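Local structure of glycosyl hydrolase family 2, TIM barrel domain protein (Faecalibacterium prausnitzii A2-165, 6ED2) at residues 112-117 with 198-203. The protein probably hydrolyses beta-glucuronides, as a gut bacterial beta-glucuronidase of glycosyl hydrolase family 2. Sequence-based numbering, arbitrary orientation.
Sequences LRFGSV and RPVWLM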
loop_
_atom_site.group_PDB
_atom_site.type_symbol
_atom_site.label_atom_id
_atom_site.label_comp_id
_atom_site.label_asym_id
_atom_site.label_seq_id
_atom_site.Cartn_x
_atom_site.Cartn_y
_atom_site.Cartn_z
ATOM N N LEU A 112 27.819 3.348 -38.208
ATOM C CA LEU A 112 27.136 3.408 -36.915
ATOM C C LEU A 112 25.703 2.903 -37.042
ATOM O O LEU A 112 24.986 3.303 -37.959
ATOM C CB LEU A 112 27.117 4.843 -36.395
ATOM C CG LEU A 112 28.491 5.433 -36.116
ATOM C CD1 LEU A 112 28.377 6.933 -35.954
ATOM C CD2 LEU A 112 29.092 4.769 -34.871
ATOM N N ARG A 113 25.284 2.027 -36.129
ATOM C CA ARG A 113 23.896 1.590 -36.032
ATOM C C ARG A 113 23.258 2.135 -34.758
ATOM O O ARG A 113 23.816 1.987 -33.659
ATOM C CB ARG A 113 23.777 0.063 -36.042
ATOM C CG ARG A 113 22.437 -0.452 -35.446
ATOM C CD ARG A 113 21.212 -0.218 -36.382
ATOM N NE ARG A 113 21.321 -0.962 -37.641
ATOM C CZ ARG A 113 20.865 -2.201 -37.844
ATOM N NH1 ARG A 113 20.254 -2.877 -36.870
ATOM N NH2 ARG A 113 21.032 -2.779 -39.035
ATOM N N PHE A 114 22.101 2.767 -34.908
ATOM C CA PHE A 114 21.228 3.118 -33.796
ATOM C C PHE A 114 20.018 2.192 -33.806
ATOM O O PHE A 114 19.242 2.190 -34.773
ATOM C CB PHE A 114 20.788 4.573 -33.886
ATOM C CG PHE A 114 21.925 5.543 -33.816
ATOM C CD1 PHE A 114 22.263 6.144 -32.611
ATOM C CD2 PHE A 114 22.669 5.843 -34.945
ATOM C CE1 PHE A 114 23.330 7.030 -32.534
ATOM C CE2 PHE A 114 23.740 6.737 -34.880
ATOM C CZ PHE A 114 24.071 7.325 -33.675
ATOM N N GLY A 115 19.889 1.372 -32.758
ATOM C CA GLY A 115 18.666 0.604 -32.574
ATOM C C GLY A 115 17.436 1.484 -32.709
ATOM O O GLY A 115 16.480 1.135 -33.405
ATOM N N SER A 116 17.468 2.665 -32.085
ATOM C CA SER A 116 16.431 3.676 -32.262
ATOM C C SER A 116 16.901 4.974 -31.624
ATOM O O SER A 116 17.758 4.976 -30.732
ATOM C CB SER A 116 15.087 3.250 -31.646
ATOM O OG SER A 116 15.171 3.181 -30.228
ATOM N N VAL A 117 16.336 6.080 -32.108
ATOM C CA VAL A 117 16.419 7.377 -31.448
ATOM C C VAL A 117 15.025 7.981 -31.502
ATOM O O VAL A 117 14.417 8.051 -32.574
ATOM C CB VAL A 117 17.455 8.322 -32.103
ATOM C CG1 VAL A 117 17.486 9.653 -31.372
ATOM C CG2 VAL A 117 18.869 7.698 -32.102
ATOM N N ARG A 198 17.872 2.157 -27.287
ATOM C CA ARG A 198 18.343 0.837 -27.679
ATOM C C ARG A 198 19.838 0.875 -27.938
ATOM O O ARG A 198 20.420 1.956 -28.088
ATOM C CB ARG A 198 17.583 0.343 -28.919
ATOM C CG ARG A 198 16.134 0.007 -28.613
ATOM C CD ARG A 198 15.298 -0.223 -29.872
ATOM N NE ARG A 198 13.877 -0.161 -29.530
ATOM C CZ ARG A 198 12.878 -0.311 -30.396
ATOM N NH1 ARG A 198 13.127 -0.543 -31.688
ATOM N NH2 ARG A 198 11.628 -0.229 -29.965
ATOM N N PRO A 199 20.495 -0.283 -27.969
ATOM C CA PRO A 199 21.946 -0.316 -28.186
ATOM C C PRO A 199 22.382 0.416 -29.447
ATOM O O PRO A 199 21.713 0.364 -30.487
ATOM C CB PRO A 199 22.249 -1.814 -28.285
ATOM C CG PRO A 199 21.219 -2.437 -27.422
ATOM C CD PRO A 199 19.983 -1.593 -27.523
ATOM N N VAL A 200 23.512 1.119 -29.319
ATOM C CA VAL A 200 24.213 1.799 -30.406
ATOM C C VAL A 200 25.475 1.002 -30.723
ATOM O O VAL A 200 26.113 0.451 -29.817
ATOM C CB VAL A 200 24.555 3.249 -30.011
ATOM C CG1 VAL A 200 25.355 3.973 -31.116
ATOM C CG2 VAL A 200 23.275 4.023 -29.605
ATOM N N TRP A 201 25.832 0.921 -32.004
ATOM C CA TRP A 201 26.904 0.028 -32.422
ATOM C C TRP A 201 27.833 0.706 -33.408
ATOM O O TRP A 201 27.414 1.494 -34.263
ATOM C CB TRP A 201 26.393 -1.242 -33.098
ATOM C CG TRP A 201 25.408 -2.026 -32.328
ATOM C CD1 TRP A 201 24.052 -1.930 -32.407
ATOM C CD2 TRP A 201 25.687 -3.064 -31.380
ATOM N NE1 TRP A 201 23.463 -2.846 -31.565
ATOM C CE2 TRP A 201 24.443 -3.556 -30.924
ATOM C CE3 TRP A 201 26.867 -3.618 -30.862
ATOM C CZ2 TRP A 201 24.342 -4.584 -29.980
ATOM C CZ3 TRP A 201 26.767 -4.646 -29.927
ATOM C CH2 TRP A 201 25.513 -5.108 -29.488
ATOM N N LEU A 202 29.102 0.349 -33.299
ATOM C CA LEU A 202 30.128 0.737 -34.247
ATOM C C LEU A 202 30.534 -0.524 -34.992
ATOM O O LEU A 202 30.867 -1.539 -34.366
ATOM C CB LEU A 202 31.326 1.385 -33.539
ATOM C CG LEU A 202 32.564 1.730 -34.374
ATOM C CD1 LEU A 202 32.281 2.880 -35.318
ATOM C CD2 LEU A 202 33.761 2.058 -33.477
ATOM N N MET A 203 30.467 -0.469 -36.321
ATOM C CA MET A 203 30.669 -1.647 -37.146
ATOM C C MET A 203 31.775 -1.402 -38.162
ATOM O O MET A 203 31.919 -0.292 -38.681
ATOM C CB MET A 203 29.370 -2.021 -37.872
ATOM C CG MET A 203 28.213 -2.384 -36.937
ATOM S SD MET A 203 26.659 -2.712 -37.818
ATOM C CE MET A 203 26.263 -1.082 -38.387
HETATM O O HOH W 1 15.372 -1.267 -33.341
HETATM O O HOH W 2 20.054 3.334 -30.526
#
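Arg-113 and Trp-201 form the hydrogen-bonded pair of an antiparallel strand pairing in the N-terminal sugar-binding domain of this family 2 glycosyl hydrolase, a beta-sandwich (jelly-roll) domain in this family. Strands 109-114 and 200-205 are neighbours in one sheet. Strands 140-143 and 38-51 continue it on either side. Arg-113 N donates to Trp-201 O at 2.9 Å, and Trp-201 N returns a bond to Arg-113 O at 2.8 Å. Leu-112 with Leu-202 and Phe-114 with Val-200 are the flanking non-hydrogen-bonded pairs.

Their side chains share one face of the sheet. Leu-112 CD2 meets Leu-202 CD1 at 3.7 Å. Phe-114 and Val-200 lie side by side, with Val-200 CG1 over one face of the phenyl ring. Leu-156 of strand 152-161 packs against both Leu-112 and Phe-114, and Val-158 of that strand also touches Phe-114, consistent with this face lining the core of the sandwich.

Arg-113 and Trp-201 point to the other face. Arg-113 CG is anti to the backbone N (chi1 159°) and reaches the indole at its edge, 3.7 Å from Trp-201 CD1. The chain then bends at chi2 and chi3, and the guanidinium plane stands almost perpendicular to the indole. Arg-113 NE forms a salt bridge with Asp-141. Met-203 CE touches Arg-113 CB at 3.6 Å.

Beyond the strands, Gly-115 N still donates to Pro-199 O (3.1 Å). Here Arg-198 runs extended past Ser-116, whose CB lies over one guanidinium face. Arg-198 NH2 donates a hydrogen bond to Pro-358 O and forms a salt bridge with Glu-323, tying this end to the TIM-barrel domain. In the guanidinium plane, a water accepts from Arg-198 NH1 at 2.9 Å and donates to Gly-115 O at 2.6 Å.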